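Beta-galactosidase (Bacillus circulans subsp. alkalophilus, PDB 3TTY) hydrolyses terminal beta-galactosidic bonds as a trimeric TIM-barrel glycoside hydrolase, and is captured here with galactose bound. Local coordinates at residues Leu78-Gly83 and Ile127-Leu132; Asp548-Glu553 and Ser582-Ser587; Asn438-Met443 and Glu618-Val623; Asn113-Ser118 and Cys155-Cys160. All blocks are in the same frame, centred on the assembly; numbering follows the deposited sequence.

How the interactions relate
Following the chain from its N terminus, residues 78-83 open interaction 1 at the end of a barrel strand, and 113-118 open interaction 4 before 127-132 close interaction 1 on helix 119-135. Residues 155-160 then close interaction 4, so these two loops cross. Both lie in the TIM-barrel part, their centres about 20 Å apart and their nearest atoms about 5 Å apart. Further on, 438-443 open interaction 3, which 618-623 close only after 174 intervening residues. Interaction 2, between 548-553 and 582-587, is nested inside that loop. Interaction 3 ties the trimerisation domain to the C-terminal domain, while interaction 2 joins two sheets within the trimerisation domain.

Interaction 1 of 4, residues Leu78-Gly83 and Ile127-Leu132; sequences LATSTG and ILAGKL
Ala79, the last residue of its barrel strand, meets Leu132 of the helix through its backbone, with Ala79 O 3.9 Å from Leu132 CD1. Thr80 follows with the largest share of its segment's buried surface. Its methyl CG2 lies 4.0 Å from Ala129 CB, while its carbonyl side faces two leucine methyls. Thr80 O packs tightly on Leu128 CD2 at 3.2 Å and more loosely on Leu132 CD1 at 3.7 Å. Leu128 has CG anti to the backbone N (chi1 180°), which brings CG itself to 3.5 Å from Thr80 O. At Ser81 the chain turns with a positive phi (73°), and Ser81 CB comes to 4.1 Å from Leu128 CD2. Thr82 adds its CG2, 4.3 Å from that same Leu128 CD2, so this one methyl is met by three successive residues. The hydroxyls bond elsewhere: Thr80 OG1 to Ser148 N and Glu236, Thr82 OG1 to Glu236, and Ser81 OG to Asn43 O and Ser46 N. The contact lies within a beta-alpha-beta unit of the TIM barrel, strand 75-79, helix 119-135 and parallel strand 142-146, the last beside Leu78 and Ala79, with helix 47-50 against Leu128 and helix 215-243 over Thr80 and Ala129.

Interaction 2 of 4, residues Asp548-Glu553 and Ser582-Ser587; sequences DVIHAE and SYYVAS
The Tyr584 ring receives Asp548 at its edge, with OD2 in the ring plane, and Ile550 from an oblique direction. The carboxylate is turned only 22° from the ring plane, although the two side chains as a whole cross at about a right angle. Tyr584 OH donates to Asp548 OD2 over a short 2.6 Å, meeting the oxygen nearly along its C-O axis. The Ile550 and Tyr584 side chains run antiparallel past one another: Ile550 CD1 lies 4.0 Å from Tyr584 CD2, and Ile550 CG2 lies 4.1 Å from Tyr584 CE2. The anti placement of Tyr584 CG to its backbone N (chi1 -166°) carries CG toward strand 546-552. A phenylalanine in its place would probably leave the buried Asp548 OD2 without this donor and let the carboxylate turn. Beyond the ring, Asp548 N bonds to Ala586 O at 2.8 Å with an almost straight N-H...O angle of 171°. Ala586 CB fills in beside it, 3.8 Å from Asp548 CB and 4.3 Å from Ile550 CD1. Thr573 of strand 570-577 touches both Ile550 and Tyr584, and Ala514 of strand 512-519 touches Asp548 and Ile550. The arrangement is a junction between sheets: the antiparallel pair 512-519 and 546-552 is joined to strand 580-585 of the mixed sheet, through Tyr584, and to Ala586 just beyond its end, within a trimerisation domain whose parallel strands are consistent with the glutamine amidotransferase-like fold.

Interaction 3 of 4, residues Asn438-Met443 and Glu618-Val623; sequences NIQTDM and EVAERV
Asn438 and Gln440 reach from the trimerisation domain to the backbone of strand 617-624, an outermost strand of the C-terminal antiparallel sheet. Asn438 is the C-prime residue of the Schellman motif that ends helix 423-435, and its positive phi belongs to that turn. Its OD1 accepts from Val619 N at 3.1 Å, with the donor 59° above the carbonyl plane. The amide also lies against the valine itself: Asn438 CG is 3.6 Å from Val619 CB, and Asn438 ND2 is 3.7 Å from Val619 CG2. Asn438 ND2 donates to Leu611 O. An alanine here would probably leave Val619 N and Leu611 O without these partners and open a gap beside the valine methyl. Two residues on, Gln440 bends at chi2 (70°), which turns CD toward the strand at Glu621. Its OE1 accepts from Glu621 N at 3.0 Å and lies 3.8 Å from Glu621 CB. Side-chain amides thus bond to alternate N-H groups of the strand, while Glu618 and Ala620 pair with strand 627-634. Between the two grips, one water donates to Val619 O at 2.9 Å and, weakly, to Gln440 OE1 at 3.3 Å.

Interaction 4 of 4, residues Asn113-Ser118 and Cys155-Cys160; sequences NSCPNS and CYCDNC. With ZN (zinc ion), chain G.
Cys115 joins Cys155, Cys157 and Cys160 in a four-cysteine zinc site, which clamps the loop before helix 119-135 to the start of helix 158-172 in the TIM-barrel part of the chain. Three ligands come from a Cys-x-Cys-x-x-Cys run and the fourth from the other loop, an all-sulfur set probably serving a structural role. The zinc lies 2.3 Å from Cys160 SG, 2.4 Å from Cys115 SG and from Cys155 SG, and 2.5 Å from Cys157 SG. Across the site Cys115 SG approaches Cys157 SG to 3.7 Å, bridged by the metal. Cys157 has SG between its backbone N and carbonyl carbon (chi1 80°), and as the N-cap of the helix it accepts from Cys160 N. Cys155 SG takes Cys157 N, and a weak bond runs from Asn117 N to Cys115 SG within the type I turn of Cys115 to Ser118. Such N-H donors would probably ease the negative charge on the thiolates. Pro116 lies alongside, its CD 4.1 Å from Cys155 CB, and Leu229 of helix 215-243 touches its ring. Asn117 ND2, also bonded to Ser228 OG, donates to Cys160 SG at 3.3 Å, nearly straight at 175°, with the sulfur 3° from the amide plane.

Interaction 1 of 4, residues Leu78-Gly83 and Ile127-Leu132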
loop_
_atom_site.group_PDB
_atom_site.type_symbol
_atom_site.label_atom_id
_atom_site.label_comp_id
_atom_site.label_asym_id
_atom_site.label_seq_id
_atom_site.Cartn_x
_atom_site.Cartn_y
_atom_site.Cartn_z
ATOM N N LEU A 78 -35.510 -9.884 18.839
ATOM C CA LEU A 78 -34.943 -9.054 19.898
ATOM C C LEU A 78 -33.450 -9.309 20.083
ATOM O O LEU A 78 -33.038 -10.428 20.372
ATOM C CB LEU A 78 -35.695 -9.253 21.223
ATOM C CG LEU A 78 -35.222 -8.403 22.413
ATOM C CD1 LEU A 78 -35.290 -6.891 22.111
ATOM C CD2 LEU A 78 -36.006 -8.719 23.667
ATOM N N ALA A 79 -32.648 -8.262 19.918
ATOM C CA ALA A 79 -31.200 -8.382 20.073
ATOM C C ALA A 79 -30.772 -8.140 21.529
ATOM O O ALA A 79 -31.439 -7.429 22.276
ATOM C CB ALA A 79 -30.479 -7.426 19.116
ATOM N N THR A 80 -29.657 -8.739 21.926
ATOM C CA THR A 80 -29.124 -8.558 23.272
ATOM C C THR A 80 -28.330 -7.261 23.445
ATOM O O THR A 80 -27.977 -6.905 24.573
ATOM C CB THR A 80 -28.202 -9.720 23.648
ATOM O OG1 THR A 80 -27.145 -9.797 22.686
ATOM C CG2 THR A 80 -28.978 -11.022 23.646
ATOM N N SER A 81 -28.027 -6.579 22.340
ATOM C CA SER A 81 -27.325 -5.290 22.385
ATOM C C SER A 81 -25.847 -5.410 22.740
ATOM O O SER A 81 -25.207 -4.411 23.042
ATOM C CB SER A 81 -27.983 -4.335 23.384
ATOM O OG SER A 81 -28.594 -3.238 22.735
ATOM N N THR A 82 -25.301 -6.616 22.698
ATOM C CA THR A 82 -23.910 -6.812 23.096
ATOM C C THR A 82 -22.860 -6.598 21.995
ATOM O O THR A 82 -21.671 -6.787 22.232
ATOM C CB THR A 82 -23.708 -8.200 23.740
ATOM O OG1 THR A 82 -24.064 -9.218 22.799
ATOM C CG2 THR A 82 -24.571 -8.335 25.008
ATOM N N GLY A 83 -23.287 -6.200 20.800
ATOM C CA GLY A 83 -22.359 -6.016 19.692
ATOM C C GLY A 83 -21.509 -4.751 19.776
ATOM O O GLY A 83 -20.569 -4.581 19.014
ATOM N N ILE A 127 -25.084 -10.766 32.077
ATOM C CA ILE A 127 -26.129 -10.096 32.834
ATOM C C ILE A 127 -27.163 -9.418 31.926
ATOM O O ILE A 127 -28.370 -9.592 32.120
ATOM C CB ILE A 127 -25.539 -9.094 33.843
ATOM C CG1 ILE A 127 -24.746 -9.859 34.908
ATOM C CG2 ILE A 127 -26.652 -8.264 34.491
ATOM C CD1 ILE A 127 -24.102 -8.979 35.974
ATOM N N LEU A 128 -26.700 -8.663 30.931
ATOM C CA LEU A 128 -27.627 -7.942 30.047
ATOM C C LEU A 128 -28.601 -8.889 29.334
ATOM O O LEU A 128 -29.811 -8.655 29.323
ATOM C CB LEU A 128 -26.880 -7.075 29.029
ATOM C CG LEU A 128 -27.728 -6.274 28.034
ATOM C CD1 LEU A 128 -28.819 -5.449 28.741
ATOM C CD2 LEU A 128 -26.839 -5.380 27.172
ATOM N N ALA A 129 -28.067 -9.944 28.734
ATOM C CA ALA A 129 -28.888 -10.930 28.062
ATOM C C ALA A 129 -29.865 -11.569 29.056
ATOM O O ALA A 129 -31.026 -11.797 28.741
ATOM C CB ALA A 129 -28.002 -11.997 27.419
ATOM N N GLY A 130 -29.384 -11.848 30.263
ATOM C CA GLY A 130 -30.226 -12.403 31.304
ATOM C C GLY A 130 -31.401 -11.511 31.660
ATOM O O GLY A 130 -32.537 -11.960 31.684
ATOM N N LYS A 131 -31.126 -10.244 31.944
ATOM C CA LYS A 131 -32.174 -9.312 32.341
ATOM C C LYS A 131 -33.199 -9.092 31.246
ATOM O O LYS A 131 -34.379 -8.938 31.530
ATOM C CB LYS A 131 -31.578 -7.970 32.775
ATOM C CG LYS A 131 -30.891 -7.996 34.147
ATOM C CD LYS A 131 -30.294 -6.638 34.489
ATOM C CE LYS A 131 -29.796 -6.595 35.930
ATOM N NZ LYS A 131 -30.904 -6.811 36.901
ATOM N N LEU A 132 -32.759 -9.057 29.995
ATOM C CA LEU A 132 -33.694 -8.898 28.884
ATOM C C LEU A 132 -34.646 -10.094 28.798
ATOM O O LEU A 132 -35.856 -9.924 28.633
ATOM C CB LEU A 132 -32.954 -8.724 27.551
ATOM C CG LEU A 132 -32.263 -7.385 27.282
ATOM C CD1 LEU A 132 -31.204 -7.537 26.209
ATOM C CD2 LEU A 132 -33.270 -6.296 26.899
#

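Interaction 2 of 4, residues Asp548-Glu553 and Ser582-Ser587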
loop_
_atom_site.group_PDB
_atom_site.type_symbol
_atom_site.label_atom_id
_atom_site.label_comp_id
_atom_site.label_asym_id
_atom_site.label_seq_id
_atom_site.Cartn_x
_atom_site.Cartn_y
_atom_site.Cartn_z
ATOM N N ASP A 548 -0.031 -29.545 -11.411
ATOM C CA ASP A 548 0.501 -30.734 -10.757
ATOM C C ASP A 548 1.132 -31.659 -11.793
ATOM O O ASP A 548 0.520 -31.947 -12.816
ATOM C CB ASP A 548 -0.623 -31.477 -10.036
ATOM C CG ASP A 548 -0.363 -31.629 -8.554
ATOM O OD1 ASP A 548 0.781 -31.339 -8.125
ATOM O OD2 ASP A 548 -1.292 -32.048 -7.826
ATOM N N VAL A 549 2.349 -32.131 -11.541
ATOM C CA VAL A 549 2.968 -33.122 -12.434
ATOM C C VAL A 549 2.753 -34.485 -11.809
ATOM O O VAL A 549 3.331 -34.772 -10.763
ATOM C CB VAL A 549 4.470 -32.860 -12.613
ATOM C CG1 VAL A 549 5.111 -33.923 -13.508
ATOM C CG2 VAL A 549 4.687 -31.475 -13.185
ATOM N N ILE A 550 1.903 -35.317 -12.409
ATOM C CA ILE A 550 1.461 -36.539 -11.718
ATOM C C ILE A 550 1.738 -37.835 -12.476
ATOM O O ILE A 550 2.072 -37.807 -13.658
ATOM C CB ILE A 550 -0.038 -36.476 -11.400
ATOM C CG1 ILE A 550 -0.862 -36.636 -12.680
ATOM C CG2 ILE A 550 -0.378 -35.153 -10.732
ATOM C CD1 ILE A 550 -2.348 -36.628 -12.426
ATOM N N HIS A 551 1.606 -38.969 -11.788
ATOM C CA HIS A 551 1.754 -40.269 -12.440
ATOM C C HIS A 551 0.530 -41.144 -12.246
ATOM O O HIS A 551 0.088 -41.369 -11.117
ATOM C CB HIS A 551 2.980 -41.013 -11.913
ATOM C CG HIS A 551 4.249 -40.231 -12.005
ATOM N ND1 HIS A 551 5.111 -40.333 -13.077
ATOM C CD2 HIS A 551 4.800 -39.325 -11.160
ATOM C CE1 HIS A 551 6.145 -39.532 -12.881
ATOM N NE2 HIS A 551 5.980 -38.909 -11.727
ATOM N N ALA A 552 -0.010 -41.657 -13.345
ATOM C CA ALA A 552 -1.133 -42.587 -13.253
ATOM C C ALA A 552 -0.640 -43.927 -12.716
ATOM O O ALA A 552 0.287 -44.517 -13.261
ATOM C CB ALA A 552 -1.796 -42.766 -14.605
ATOM N N GLU A 553 -1.253 -44.388 -11.634
ATOM C CA GLU A 553 -0.898 -45.660 -11.039
ATOM C C GLU A 553 -2.002 -46.666 -11.331
ATOM O O GLU A 553 -1.776 -47.642 -12.042
ATOM C CB GLU A 553 -0.651 -45.502 -9.529
ATOM C CG GLU A 553 0.533 -44.587 -9.232
ATOM C CD GLU A 553 0.888 -44.485 -7.758
ATOM O OE1 GLU A 553 0.008 -44.147 -6.932
ATOM O OE2 GLU A 553 2.068 -44.727 -7.427
ATOM N N SER A 582 -13.235 -41.805 -9.238
ATOM C CA SER A 582 -12.645 -40.570 -8.742
ATOM C C SER A 582 -11.873 -39.864 -9.854
ATOM O O SER A 582 -11.188 -40.498 -10.660
ATOM C CB SER A 582 -11.745 -40.820 -7.528
ATOM O OG SER A 582 -10.584 -41.541 -7.900
ATOM N N TYR A 583 -12.010 -38.540 -9.892
ATOM C CA TYR A 583 -11.409 -37.719 -10.931
ATOM C C TYR A 583 -10.434 -36.724 -10.321
ATOM O O TYR A 583 -10.786 -35.961 -9.427
ATOM C CB TYR A 583 -12.502 -36.962 -11.697
ATOM C CG TYR A 583 -13.420 -37.844 -12.522
ATOM C CD1 TYR A 583 -13.144 -38.099 -13.862
ATOM C CD2 TYR A 583 -14.559 -38.414 -11.968
ATOM C CE1 TYR A 583 -13.973 -38.891 -14.627
ATOM C CE2 TYR A 583 -15.387 -39.219 -12.723
ATOM C CZ TYR A 583 -15.085 -39.453 -14.055
ATOM O OH TYR A 583 -15.906 -40.245 -14.821
ATOM N N TYR A 584 -9.205 -36.728 -10.812
ATOM C CA TYR A 584 -8.204 -35.786 -10.345
ATOM C C TYR A 584 -7.942 -34.747 -11.424
ATOM O O TYR A 584 -7.614 -35.093 -12.556
ATOM C CB TYR A 584 -6.915 -36.524 -10.021
ATOM C CG TYR A 584 -5.915 -35.731 -9.219
ATOM C CD1 TYR A 584 -5.904 -35.801 -7.833
ATOM C CD2 TYR A 584 -4.961 -34.934 -9.843
ATOM C CE1 TYR A 584 -4.982 -35.087 -7.088
ATOM C CE2 TYR A 584 -4.027 -34.205 -9.097
ATOM C CZ TYR A 584 -4.045 -34.294 -7.723
ATOM O OH TYR A 584 -3.136 -33.597 -6.960
ATOM N N VAL A 585 -8.094 -33.473 -11.073
ATOM C CA VAL A 585 -7.888 -32.384 -12.027
ATOM C C VAL A 585 -6.607 -31.662 -11.657
ATOM O O VAL A 585 -6.589 -30.887 -10.689
ATOM C CB VAL A 585 -9.069 -31.377 -12.008
ATOM C CG1 VAL A 585 -8.891 -30.336 -13.097
ATOM C CG2 VAL A 585 -10.399 -32.108 -12.177
ATOM N N ALA A 586 -5.543 -31.903 -12.424
ATOM C CA ALA A 586 -4.190 -31.499 -12.013
ATOM C C ALA A 586 -3.857 -30.028 -12.203
ATOM O O ALA A 586 -2.755 -29.600 -11.888
ATOM C CB ALA A 586 -3.128 -32.373 -12.699
ATOM N N SER A 587 -4.799 -29.254 -12.725
ATOM C CA SER A 587 -4.577 -27.825 -12.895
ATOM C C SER A 587 -5.887 -27.082 -12.680
ATOM O O SER A 587 -6.925 -27.702 -12.430
ATOM C CB SER A 587 -4.010 -27.530 -14.284
ATOM O OG SER A 587 -3.496 -26.222 -14.365
#

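Interaction 3 of 4, residues Asn438-Met443 and Glu618-Val623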
loop_
_atom_site.group_PDB
_atom_site.type_symbol
_atom_site.label_atom_id
_atom_site.label_comp_id
_atom_site.label_asym_id
_atom_site.label_seq_id
_atom_site.Cartn_x
_atom_site.Cartn_y
_atom_site.Cartn_z
ATOM N N ASN A 438 -27.851 -25.383 -14.068
ATOM C CA ASN A 438 -29.002 -25.593 -13.201
ATOM C C ASN A 438 -28.964 -26.982 -12.551
ATOM O O ASN A 438 -29.999 -27.625 -12.351
ATOM C CB ASN A 438 -30.318 -25.377 -13.969
ATOM C CG ASN A 438 -30.407 -23.993 -14.614
ATOM O OD1 ASN A 438 -29.978 -22.990 -14.037
ATOM N ND2 ASN A 438 -30.957 -23.938 -15.819
ATOM N N ILE A 439 -27.761 -27.446 -12.234
ATOM C CA ILE A 439 -27.617 -28.698 -11.503
ATOM C C ILE A 439 -27.758 -28.354 -10.040
ATOM O O ILE A 439 -26.981 -27.565 -9.510
ATOM C CB ILE A 439 -26.231 -29.358 -11.720
ATOM C CG1 ILE A 439 -25.910 -29.530 -13.212
ATOM C CG2 ILE A 439 -26.164 -30.696 -10.995
ATOM C CD1 ILE A 439 -26.587 -30.721 -13.847
ATOM N N GLN A 440 -28.759 -28.930 -9.390
ATOM C CA GLN A 440 -29.004 -28.656 -7.984
ATOM C C GLN A 440 -27.810 -29.128 -7.161
ATOM O O GLN A 440 -27.384 -30.278 -7.274
ATOM C CB GLN A 440 -30.274 -29.363 -7.532
ATOM C CG GLN A 440 -30.636 -29.112 -6.079
ATOM C CD GLN A 440 -31.098 -27.681 -5.821
ATOM O OE1 GLN A 440 -31.390 -26.920 -6.759
ATOM N NE2 GLN A 440 -31.159 -27.306 -4.541
ATOM N N THR A 441 -27.268 -28.238 -6.339
ATOM C CA THR A 441 -26.042 -28.532 -5.614
ATOM C C THR A 441 -26.090 -28.003 -4.181
ATOM O O THR A 441 -26.695 -26.962 -3.908
ATOM C CB THR A 441 -24.838 -27.890 -6.317
ATOM O OG1 THR A 441 -25.031 -26.476 -6.337
ATOM C CG2 THR A 441 -24.732 -28.356 -7.743
ATOM N N ASP A 442 -25.463 -28.734 -3.268
ATOM C CA ASP A 442 -25.304 -28.293 -1.886
ATOM C C ASP A 442 -23.845 -28.019 -1.588
ATOM O O ASP A 442 -22.981 -28.841 -1.907
ATOM C CB ASP A 442 -25.732 -29.383 -0.909
ATOM C CG ASP A 442 -27.195 -29.667 -0.962
ATOM O OD1 ASP A 442 -27.952 -28.790 -1.436
ATOM O OD2 ASP A 442 -27.579 -30.764 -0.504
ATOM N N MET A 443 -23.581 -26.883 -0.948
ATOM C CA MET A 443 -22.290 -26.644 -0.321
ATOM C C MET A 443 -22.298 -27.405 0.999
ATOM O O MET A 443 -23.259 -27.308 1.763
ATOM C CB MET A 443 -22.085 -25.150 -0.072
ATOM C CG MET A 443 -22.024 -24.313 -1.339
ATOM S SD MET A 443 -20.618 -24.749 -2.369
ATOM C CE MET A 443 -19.304 -24.697 -1.150
ATOM N N GLU A 618 -31.084 -18.221 -13.673
ATOM C CA GLU A 618 -30.756 -19.190 -12.651
ATOM C C GLU A 618 -31.969 -20.020 -12.259
ATOM O O GLU A 618 -33.067 -19.492 -12.058
ATOM C CB GLU A 618 -30.186 -18.472 -11.433
ATOM C CG GLU A 618 -30.003 -19.357 -10.219
ATOM C CD GLU A 618 -29.568 -18.562 -9.011
ATOM O OE1 GLU A 618 -29.433 -17.326 -9.135
ATOM O OE2 GLU A 618 -29.381 -19.170 -7.941
ATOM N N VAL A 619 -31.772 -21.328 -12.160
ATOM C CA VAL A 619 -32.822 -22.179 -11.640
ATOM C C VAL A 619 -32.348 -22.985 -10.430
ATOM O O VAL A 619 -31.294 -23.615 -10.469
ATOM C CB VAL A 619 -33.361 -23.126 -12.719
ATOM C CG1 VAL A 619 -34.548 -23.906 -12.177
ATOM C CG2 VAL A 619 -33.749 -22.341 -13.964
ATOM N N ALA A 620 -33.134 -22.966 -9.361
ATOM C CA ALA A 620 -32.804 -23.728 -8.170
ATOM C C ALA A 620 -34.071 -24.317 -7.580
ATOM O O ALA A 620 -35.165 -23.804 -7.805
ATOM C CB ALA A 620 -32.091 -22.849 -7.153
ATOM N N GLU A 621 -33.927 -25.386 -6.805
ATOM C CA GLU A 621 -35.083 -26.136 -6.360
ATOM C C GLU A 621 -35.135 -26.302 -4.852
ATOM O O GLU A 621 -34.127 -26.604 -4.216
ATOM C CB GLU A 621 -35.106 -27.523 -7.022
ATOM C CG GLU A 621 -36.309 -28.383 -6.601
ATOM C CD GLU A 621 -36.149 -29.861 -6.962
ATOM O OE1 GLU A 621 -35.120 -30.457 -6.577
ATOM O OE2 GLU A 621 -37.044 -30.423 -7.638
ATOM N N ARG A 622 -36.320 -26.103 -4.289
ATOM C CA ARG A 622 -36.609 -26.526 -2.929
ATOM C C ARG A 622 -37.810 -27.468 -2.972
ATOM O O ARG A 622 -38.730 -27.278 -3.766
ATOM C CB ARG A 622 -36.888 -25.325 -2.018
ATOM C CG ARG A 622 -35.692 -24.403 -1.796
ATOM C CD ARG A 622 -36.052 -23.189 -0.928
ATOM N NE ARG A 622 -36.307 -23.548 0.464
ATOM C CZ ARG A 622 -36.632 -22.689 1.426
ATOM N NH1 ARG A 622 -36.745 -21.394 1.171
ATOM N NH2 ARG A 622 -36.862 -23.131 2.650
ATOM N N VAL A 623 -37.795 -28.474 -2.107
ATOM C CA VAL A 623 -38.798 -29.525 -2.114
ATOM C C VAL A 623 -39.450 -29.660 -0.748
ATOM O O VAL A 623 -38.775 -29.695 0.278
ATOM C CB VAL A 623 -38.168 -30.881 -2.500
ATOM C CG1 VAL A 623 -39.170 -32.006 -2.319
ATOM C CG2 VAL A 623 -37.635 -30.840 -3.931
HETATM O O HOH W 1 -29.502 -25.466 -9.065
#

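Interaction 4 of 4, residues Asn113-Ser118 and Cys155-Cys160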
loop_
_atom_site.group_PDB
_atom_site.type_symbol
_atom_site.label_atom_id
_atom_site.label_comp_id
_atom_site.label_asym_id
_atom_site.label_seq_id
_atom_site.Cartn_x
_atom_site.Cartn_y
_atom_site.Cartn_z
ATOM N N ASN A 113 -16.006 -5.264 18.636
ATOM C CA ASN A 113 -14.589 -5.335 18.939
ATOM C C ASN A 113 -14.296 -5.482 20.445
ATOM O O ASN A 113 -13.274 -4.997 20.929
ATOM C CB ASN A 113 -13.871 -4.104 18.347
ATOM C CG ASN A 113 -14.493 -2.783 18.817
ATOM O OD1 ASN A 113 -15.322 -2.773 19.737
ATOM N ND2 ASN A 113 -14.086 -1.666 18.197
ATOM N N SER A 114 -15.184 -6.142 21.187
ATOM C CA SER A 114 -14.892 -6.445 22.588
ATOM C C SER A 114 -13.959 -7.656 22.686
ATOM O O SER A 114 -14.097 -8.613 21.934
ATOM C CB SER A 114 -16.175 -6.706 23.384
ATOM O OG SER A 114 -16.985 -5.538 23.463
ATOM N N CYS A 115 -12.991 -7.620 23.593
ATOM C CA CYS A 115 -12.117 -8.779 23.728
ATOM C C CYS A 115 -12.959 -9.962 24.192
ATOM O O CYS A 115 -13.621 -9.885 25.226
ATOM C CB CYS A 115 -10.968 -8.513 24.704
ATOM S SG CYS A 115 -10.199 -10.036 25.302
ATOM N N PRO A 116 -12.944 -11.060 23.423
ATOM C CA PRO A 116 -13.800 -12.212 23.725
ATOM C C PRO A 116 -13.302 -12.963 24.958
ATOM O O PRO A 116 -13.999 -13.819 25.480
ATOM C CB PRO A 116 -13.659 -13.084 22.477
ATOM C CG PRO A 116 -12.298 -12.775 21.980
ATOM C CD PRO A 116 -12.059 -11.318 22.273
ATOM N N ASN A 117 -12.105 -12.637 25.421
ATOM C CA ASN A 117 -11.582 -13.251 26.627
ATOM C C ASN A 117 -11.580 -12.288 27.800
ATOM O O ASN A 117 -10.834 -12.466 28.756
ATOM C CB ASN A 117 -10.188 -13.827 26.382
ATOM C CG ASN A 117 -10.244 -15.161 25.676
ATOM O OD1 ASN A 117 -10.888 -16.095 26.159
ATOM N ND2 ASN A 117 -9.615 -15.250 24.506
ATOM N N SER A 118 -12.441 -11.277 27.722
ATOM C CA SER A 118 -12.502 -10.220 28.728
ATOM C C SER A 118 -13.444 -10.553 29.887
ATOM O O SER A 118 -14.619 -10.840 29.683
ATOM C CB SER A 118 -12.914 -8.904 28.072
ATOM O OG SER A 118 -13.411 -7.985 29.026
ATOM N N CYS A 155 -8.255 -10.668 18.427
ATOM C CA CYS A 155 -7.637 -9.888 19.479
ATOM C C CYS A 155 -6.305 -10.541 19.849
ATOM O O CYS A 155 -6.169 -11.765 19.785
ATOM C CB CYS A 155 -8.543 -9.829 20.699
ATOM S SG CYS A 155 -7.854 -8.864 22.077
ATOM N N TYR A 156 -5.333 -9.716 20.236
ATOM C CA TYR A 156 -3.991 -10.180 20.562
ATOM C C TYR A 156 -3.540 -9.642 21.905
ATOM O O TYR A 156 -2.343 -9.511 22.140
ATOM C CB TYR A 156 -3.011 -9.754 19.468
ATOM C CG TYR A 156 -3.413 -10.248 18.091
ATOM C CD1 TYR A 156 -2.996 -11.498 17.629
ATOM C CD2 TYR A 156 -4.223 -9.474 17.256
ATOM C CE1 TYR A 156 -3.354 -11.955 16.379
ATOM C CE2 TYR A 156 -4.590 -9.922 15.996
ATOM C CZ TYR A 156 -4.153 -11.163 15.567
ATOM O OH TYR A 156 -4.515 -11.621 14.336
ATOM N N CYS A 157 -4.494 -9.340 22.789
ATOM C CA CYS A 157 -4.167 -8.760 24.098
ATOM C C CYS A 157 -3.561 -9.801 25.057
ATOM O O CYS A 157 -3.480 -10.990 24.753
ATOM C CB CYS A 157 -5.404 -8.101 24.742
ATOM S SG CYS A 157 -6.572 -9.268 25.554
ATOM N N ASP A 158 -3.139 -9.346 26.223
ATOM C CA ASP A 158 -2.608 -10.244 27.242
ATOM C C ASP A 158 -3.533 -11.381 27.676
ATOM O O ASP A 158 -3.086 -12.510 27.883
ATOM C CB ASP A 158 -2.210 -9.446 28.466
ATOM C CG ASP A 158 -0.752 -9.530 28.724
ATOM O OD1 ASP A 158 -0.005 -8.767 28.063
ATOM O OD2 ASP A 158 -0.359 -10.390 29.552
ATOM N N ASN A 159 -4.815 -11.077 27.837
ATOM C CA ASN A 159 -5.777 -12.088 28.242
ATOM C C ASN A 159 -5.979 -13.166 27.185
ATOM O O ASN A 159 -6.077 -14.356 27.507
ATOM C CB ASN A 159 -7.096 -11.433 28.672
ATOM C CG ASN A 159 -6.953 -10.681 29.986
ATOM O OD1 ASN A 159 -6.092 -11.016 30.804
ATOM N ND2 ASN A 159 -7.768 -9.661 30.189
ATOM N N CYS A 160 -6.030 -12.755 25.921
ATOM C CA CYS A 160 -6.128 -13.722 24.846
ATOM C C CYS A 160 -4.858 -14.546 24.810
ATOM O O CYS A 160 -4.908 -15.750 24.611
ATOM C CB CYS A 160 -6.384 -13.045 23.498
ATOM S SG CYS A 160 -8.102 -12.525 23.289
HETATM ZN ZN ZN G . -8.191 -10.312 23.933
#